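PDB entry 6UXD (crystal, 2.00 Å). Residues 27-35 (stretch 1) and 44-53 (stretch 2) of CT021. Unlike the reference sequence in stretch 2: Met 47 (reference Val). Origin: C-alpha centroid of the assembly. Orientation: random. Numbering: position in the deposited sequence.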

ATOM      1  N   GLY A  27     -11.228  -7.336  -1.454  1.00 62.96           N
ATOM      2  CA  GLY A  27     -12.451  -7.886  -0.923  1.00 59.11           C
ATOM      3  C   GLY A  27     -12.679  -7.544   0.532  1.00 63.52           C
ATOM      4  O   GLY A  27     -12.984  -6.400   0.887  1.00 67.08           O
ATOM      5  N   SER A  28     -12.531  -8.547   1.390  1.00 61.56           N
ATOM      6  CA  SER A  28     -12.812  -8.383   2.807  1.00 68.15           C
ATOM      7  C   SER A  28     -11.656  -7.728   3.562  1.00 68.71           C
ATOM      8  O   SER A  28     -11.894  -7.087   4.594  1.00 67.71           O
ATOM      9  CB  SER A  28     -13.145  -9.757   3.401  1.00 68.74           C
ATOM     10  OG  SER A  28     -13.779  -9.647   4.653  1.00 76.83           O
ATOM     11  N   GLN A  29     -10.425  -7.845   3.058  1.00 64.30           N
ATOM     12  CA  GLN A  29      -9.248  -7.346   3.761  1.00 66.55           C
ATOM     13  C   GLN A  29      -9.023  -5.857   3.515  1.00 56.36           C
ATOM     14  O   GLN A  29      -9.207  -5.359   2.400  1.00 56.07           O
ATOM     15  CB  GLN A  29      -8.001  -8.116   3.315  1.00 68.69           C
ATOM     16  CG  GLN A  29      -7.857  -9.514   3.887  1.00 76.28           C
ATOM     17  CD  GLN A  29      -6.620 -10.230   3.358  1.00 79.09           C
ATOM     18  OE1 GLN A  29      -6.200 -10.014   2.222  1.00 77.90           O
ATOM     19  NE2 GLN A  29      -6.030 -11.082   4.186  1.00 84.38           N
ATOM     20  N   LYS A  30      -8.566  -5.160   4.551  1.00 54.50           N
ATOM     21  CA  LYS A  30      -8.271  -3.732   4.486  1.00 57.17           C
ATOM     22  C   LYS A  30      -6.887  -3.488   5.063  1.00 59.63           C
ATOM     23  O   LYS A  30      -6.594  -3.949   6.169  1.00 57.98           O
ATOM     24  CB  LYS A  30      -9.299  -2.906   5.273  1.00 55.89           C
ATOM     25  CG  LYS A  30     -10.735  -3.116   4.838  1.00 59.64           C
ATOM     26  CD  LYS A  30     -11.124  -2.254   3.663  1.00 57.61           C
ATOM     27  CE  LYS A  30     -12.580  -2.538   3.273  1.00 58.46           C
ATOM     28  NZ  LYS A  30     -12.703  -3.841   2.531  1.00 60.75           N
ATOM     29  N   PHE A  31      -6.055  -2.741   4.334  1.00 50.88           N
ATOM     30  CA  PHE A  31      -4.685  -2.443   4.739  1.00 48.50           C
ATOM     31  C   PHE A  31      -4.471  -0.934   4.791  1.00 49.59           C
ATOM     32  O   PHE A  31      -4.721  -0.231   3.807  1.00 48.65           O
ATOM     33  CB  PHE A  31      -3.706  -3.099   3.767  1.00 52.49           C
ATOM     34  CG  PHE A  31      -3.949  -4.568   3.585  1.00 60.11           C
ATOM     35  CD1 PHE A  31      -4.595  -5.044   2.460  1.00 60.47           C
ATOM     36  CD2 PHE A  31      -3.575  -5.472   4.570  1.00 66.56           C
ATOM     37  CE1 PHE A  31      -4.845  -6.404   2.302  1.00 64.11           C
ATOM     38  CE2 PHE A  31      -3.815  -6.829   4.417  1.00 68.03           C
ATOM     39  CZ  PHE A  31      -4.454  -7.293   3.281  1.00 69.10           C
ATOM     40  N   PHE A  32      -3.992  -0.434   5.927  1.00 46.79           N
ATOM     41  CA  PHE A  32      -3.738   0.990   6.121  1.00 45.75           C
ATOM     42  C   PHE A  32      -2.236   1.233   6.043  1.00 46.07           C
ATOM     43  O   PHE A  32      -1.487   0.762   6.902  1.00 45.52           O
ATOM     44  CB  PHE A  32      -4.304   1.430   7.469  1.00 45.53           C
ATOM     45  CG  PHE A  32      -4.334   2.926   7.679  1.00 47.62           C
ATOM     46  CD1 PHE A  32      -3.190   3.618   8.026  1.00 48.75           C
ATOM     47  CD2 PHE A  32      -5.526   3.627   7.583  1.00 48.98           C
ATOM     48  CE1 PHE A  32      -3.223   4.982   8.231  1.00 52.14           C
ATOM     49  CE2 PHE A  32      -5.563   4.991   7.793  1.00 44.40           C
ATOM     50  CZ  PHE A  32      -4.419   5.669   8.119  1.00 43.65           C
ATOM     51  N   PHE A  33      -1.801   1.969   5.014  1.00 42.19           N
ATOM     52  CA  PHE A  33      -0.400   2.291   4.787  1.00 38.98           C
ATOM     53  C   PHE A  33      -0.131   3.729   5.208  1.00 42.39           C
ATOM     54  O   PHE A  33      -0.871   4.636   4.823  1.00 37.84           O
ATOM     55  CB  PHE A  33      -0.011   2.139   3.317  1.00 41.26           C
ATOM     56  CG  PHE A  33      -0.061   0.725   2.809  1.00 44.36           C
ATOM     57  CD1 PHE A  33      -1.276   0.115   2.534  1.00 49.65           C
ATOM     58  CD2 PHE A  33       1.109   0.022   2.582  1.00 43.30           C
ATOM     59  CE1 PHE A  33      -1.321  -1.186   2.058  1.00 49.08           C
ATOM     60  CE2 PHE A  33       1.073  -1.269   2.114  1.00 44.16           C
ATOM     61  CZ  PHE A  33      -0.145  -1.874   1.845  1.00 46.57           C
ATOM     62  N   LEU A  34       0.949   3.941   5.957  1.00 41.67           N
ATOM     63  CA  LEU A  34       1.293   5.261   6.474  1.00 42.22           C
ATOM     64  C   LEU A  34       2.786   5.499   6.324  1.00 40.33           C
ATOM     65  O   LEU A  34       3.589   4.661   6.736  1.00 37.54           O
ATOM     66  CB  LEU A  34       0.899   5.397   7.944  1.00 39.44           C
ATOM     67  CG  LEU A  34       1.429   6.636   8.682  1.00 43.76           C
ATOM     68  CD1 LEU A  34       0.935   7.916   8.024  1.00 40.48           C
ATOM     69  CD2 LEU A  34       1.026   6.616  10.159  1.00 45.46           C
ATOM     70  N   ILE A  35       3.154   6.633   5.730  1.00 38.53           N
ATOM     71  CA  ILE A  35       4.546   7.048   5.636  1.00 43.30           C
ATOM     72  C   ILE A  35       4.880   7.798   6.919  1.00 43.94           C
ATOM     73  O   ILE A  35       4.281   8.840   7.203  1.00 41.28           O
ATOM     74  CB  ILE A  35       4.780   7.953   4.415  1.00 41.55           C
ATOM     75  CG1 ILE A  35       4.337   7.289   3.108  1.00 43.79           C
ATOM     76  CG2 ILE A  35       6.223   8.429   4.414  1.00 43.12           C
ATOM     77  CD1 ILE A  35       5.047   5.995   2.759  1.00 42.28           C
ATOM     78  N   TRP A  44      10.426   5.089   6.458  1.00 34.70           N
ATOM     79  CA  TRP A  44       9.668   4.152   7.273  1.00 39.07           C
ATOM     80  C   TRP A  44       8.201   4.155   6.860  1.00 42.37           C
ATOM     81  O   TRP A  44       7.560   5.210   6.856  1.00 37.99           O
ATOM     82  CB  TRP A  44       9.767   4.509   8.751  1.00 36.78           C
ATOM     83  CG  TRP A  44      11.154   4.384   9.307  1.00 38.99           C
ATOM     84  CD1 TRP A  44      12.164   5.285   9.194  1.00 39.30           C
ATOM     85  CD2 TRP A  44      11.671   3.288  10.064  1.00 39.64           C
ATOM     86  NE1 TRP A  44      13.284   4.820   9.838  1.00 42.37           N
ATOM     87  CE2 TRP A  44      13.003   3.600  10.390  1.00 44.49           C
ATOM     88  CE3 TRP A  44      11.128   2.085  10.520  1.00 40.04           C
ATOM     89  CZ2 TRP A  44      13.805   2.742  11.140  1.00 36.70           C
ATOM     90  CZ3 TRP A  44      11.924   1.234  11.262  1.00 39.43           C
ATOM     91  CH2 TRP A  44      13.242   1.565  11.566  1.00 36.24           C
ATOM     92  N   VAL A  45       7.669   2.969   6.577  1.00 39.65           N
ATOM     93  CA  VAL A  45       6.280   2.782   6.170  1.00 40.05           C
ATOM     94  C   VAL A  45       5.626   1.771   7.096  1.00 35.41           C
ATOM     95  O   VAL A  45       6.055   0.612   7.162  1.00 40.46           O
ATOM     96  CB  VAL A  45       6.176   2.301   4.709  1.00 32.36           C
ATOM     97  CG1 VAL A  45       4.709   2.090   4.313  1.00 36.34           C
ATOM     98  CG2 VAL A  45       6.940   3.273   3.803  1.00 40.43           C
ATOM     99  N   GLU A  46       4.552   2.181   7.742  1.00 40.88           N
ATOM    100  CA  GLU A  46       3.750   1.336   8.612  1.00 42.73           C
ATOM    101  C   GLU A  46       2.546   0.782   7.854  1.00 48.14           C
ATOM    102  O   GLU A  46       1.919   1.491   7.067  1.00 46.33           O
ATOM    103  CB  GLU A  46       3.327   2.163   9.826  1.00 43.79           C
ATOM    104  CG  GLU A  46       2.145   1.707  10.608  1.00 49.72           C
ATOM    105  CD  GLU A  46       1.592   2.838  11.471  1.00 56.50           C
ATOM    106  OE1 GLU A  46       2.386   3.415  12.269  1.00 46.30           O
ATOM    107  OE2 GLU A  46       0.369   3.153  11.341  1.00 52.62           O
ATOM    108  N   MET A  47       2.234  -0.495   8.088  1.00 50.56           N
ATOM    109  CA  MET A  47       1.155  -1.187   7.387  1.00 50.84           C
ATOM    110  C   MET A  47       0.351  -1.998   8.393  1.00 53.89           C
ATOM    111  O   MET A  47       0.889  -2.923   9.014  1.00 49.77           O
ATOM    112  CB  MET A  47       1.701  -2.112   6.297  1.00 50.29           C
ATOM    113  CG  MET A  47       2.814  -1.513   5.473  1.00 45.32           C
ATOM    114  N   SER A  48      -0.927  -1.653   8.555  1.00 49.81           N
ATOM    115  CA  SER A  48      -1.833  -2.358   9.458  1.00 51.95           C
ATOM    116  C   SER A  48      -2.855  -3.132   8.638  1.00 59.03           C
ATOM    117  O   SER A  48      -3.439  -2.584   7.695  1.00 56.80           O
ATOM    118  CB  SER A  48      -2.570  -1.397  10.393  1.00 51.09           C
ATOM    119  OG  SER A  48      -1.742  -0.347  10.830  1.00 55.28           O
ATOM    120  N   GLU A  49      -3.088  -4.390   9.007  1.00 59.77           N
ATOM    121  CA  GLU A  49      -4.109  -5.203   8.361  1.00 67.87           C
ATOM    122  C   GLU A  49      -5.340  -5.314   9.244  1.00 66.07           C
ATOM    123  O   GLU A  49      -5.232  -5.440  10.464  1.00 71.02           O
ATOM    124  CB  GLU A  49      -3.614  -6.616   8.041  1.00 72.07           C
ATOM    125  CG  GLU A  49      -4.773  -7.587   7.747  1.00 77.26           C
ATOM    126  CD  GLU A  49      -4.332  -8.893   7.104  1.00 81.93           C
ATOM    127  OE1 GLU A  49      -3.128  -9.039   6.791  1.00 83.91           O
ATOM    128  OE2 GLU A  49      -5.202  -9.772   6.906  1.00 84.90           O
ATOM    129  N   PHE A  50      -6.505  -5.251   8.619  1.00 68.89           N
ATOM    130  CA  PHE A  50      -7.749  -5.704   9.214  1.00 69.40           C
ATOM    131  C   PHE A  50      -8.405  -6.652   8.217  1.00 80.28           C
ATOM    132  O   PHE A  50      -8.216  -6.523   7.002  1.00 77.94           O
ATOM    133  CB  PHE A  50      -8.697  -4.550   9.544  1.00 64.49           C
ATOM    134  CG  PHE A  50      -8.034  -3.384  10.206  1.00 62.73           C
ATOM    135  CD1 PHE A  50      -7.139  -2.587   9.509  1.00 62.45           C
ATOM    136  CD2 PHE A  50      -8.331  -3.060  11.524  1.00 68.57           C
ATOM    137  CE1 PHE A  50      -6.526  -1.505  10.122  1.00 63.38           C
ATOM    138  CE2 PHE A  50      -7.733  -1.981  12.142  1.00 69.23           C
ATOM    139  CZ  PHE A  50      -6.829  -1.194  11.438  1.00 68.16           C
ATOM    140  N   ALA A  51      -9.158  -7.620   8.732  1.00 87.98           N
ATOM    141  CA  ALA A  51      -9.917  -8.529   7.885  1.00 88.26           C
ATOM    142  C   ALA A  51     -11.420  -8.301   7.970  1.00 86.39           C
ATOM    143  O   ALA A  51     -12.162  -8.869   7.162  1.00 88.87           O
ATOM    144  CB  ALA A  51      -9.593  -9.988   8.245  1.00 80.37           C
ATOM    145  N   SER A  52     -11.879  -7.477   8.908  1.00 86.87           N
ATOM    146  CA  SER A  52     -13.290  -7.160   9.075  1.00 91.48           C
ATOM    147  C   SER A  52     -13.400  -6.054  10.113  1.00 99.53           C
ATOM    148  O   SER A  52     -12.557  -5.954  11.012  1.00 99.43           O
ATOM    149  CB  SER A  52     -14.094  -8.387   9.520  1.00 89.12           C
ATOM    150  OG  SER A  52     -13.921  -8.618  10.912  1.00 89.37           O
ATOM    151  N   LEU A  53     -14.440  -5.231   9.986  1.00 97.68           N
ATOM    152  CA  LEU A  53     -14.692  -4.144  10.922  1.00 93.54           C
ATOM    153  C   LEU A  53     -16.083  -4.280  11.531  1.00 95.30           C
ATOM    154  O   LEU A  53     -17.010  -4.818  10.912  1.00 84.14           O
ATOM    155  CB  LEU A  53     -14.546  -2.774  10.240  1.00 84.53           C
TER
HETATM  156  O   HOH W   1      -0.810   1.517   9.500  1.00 53.11           O

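The most unusual feature of this contact is a single water set against the pair of strands, joining a backbone carbonyl of one to two side chains of the other. Water 1 donates to Phe 32 O at 2.8 Å and to Glu 46 OE2 at 2.7 Å, and a third hydrogen bond links the water 1 oxygen to Ser 48 OG at 2.5 Å. Phe 32 O also accepts from Ser 48 N at 3.0 Å, so this carbonyl serves both the ladder and the water.

The strands, residues 29-35 and 44-50, run antiparallel, with 163° between their N-to-C directions. Their register follows from alternating CA-CA distances: about 5.1 Å at the hydrogen-bonded pairs Lys 30-Phe 50, Phe 32-Ser 48 and Leu 34-Glu 46, and 4.6 Å between the CA atoms of the non-hydrogen-bonded pairs Phe 31-Glu 49, Phe 33-Met 47 and Ile 35-Val 45. Each hydrogen-bonded pair closes a two-bond ring. Lys 30 N to Phe 50 O and Phe 50 N to Lys 30 O both measure 2.8 Å, with angles of 178° and 171°. At the other end, Leu 34 N to Glu 46 O is 2.9 Å and Glu 46 N to Leu 34 O is 2.8 Å, but the angles fall to 152° and 157°. CA-H...O contacts supplement this ladder, the shortest being Phe 31 CA to Ser 48 O at 3.2 Å.

Side chains of the non-hydrogen-bonded pairs share one face of the sheet. Ile 35 CD1 meets Val 45 CG2 at 3.5 Å, and Phe 33 CD2 lies 3.7 Å from Met 47 CG, with Met 47 CB over one face of the ring. Met 47, which replaces the reference valine, is modelled only as far as CG. Farther along, Glu 49 OE1 approaches Phe 31 CE2 at 3.3 Å, near the ring plane, where the weakly positive edge suits a carboxylate oxygen.

Beyond the ladder, Ser 28 OG donates to Ala 51 O at 3.1 Å.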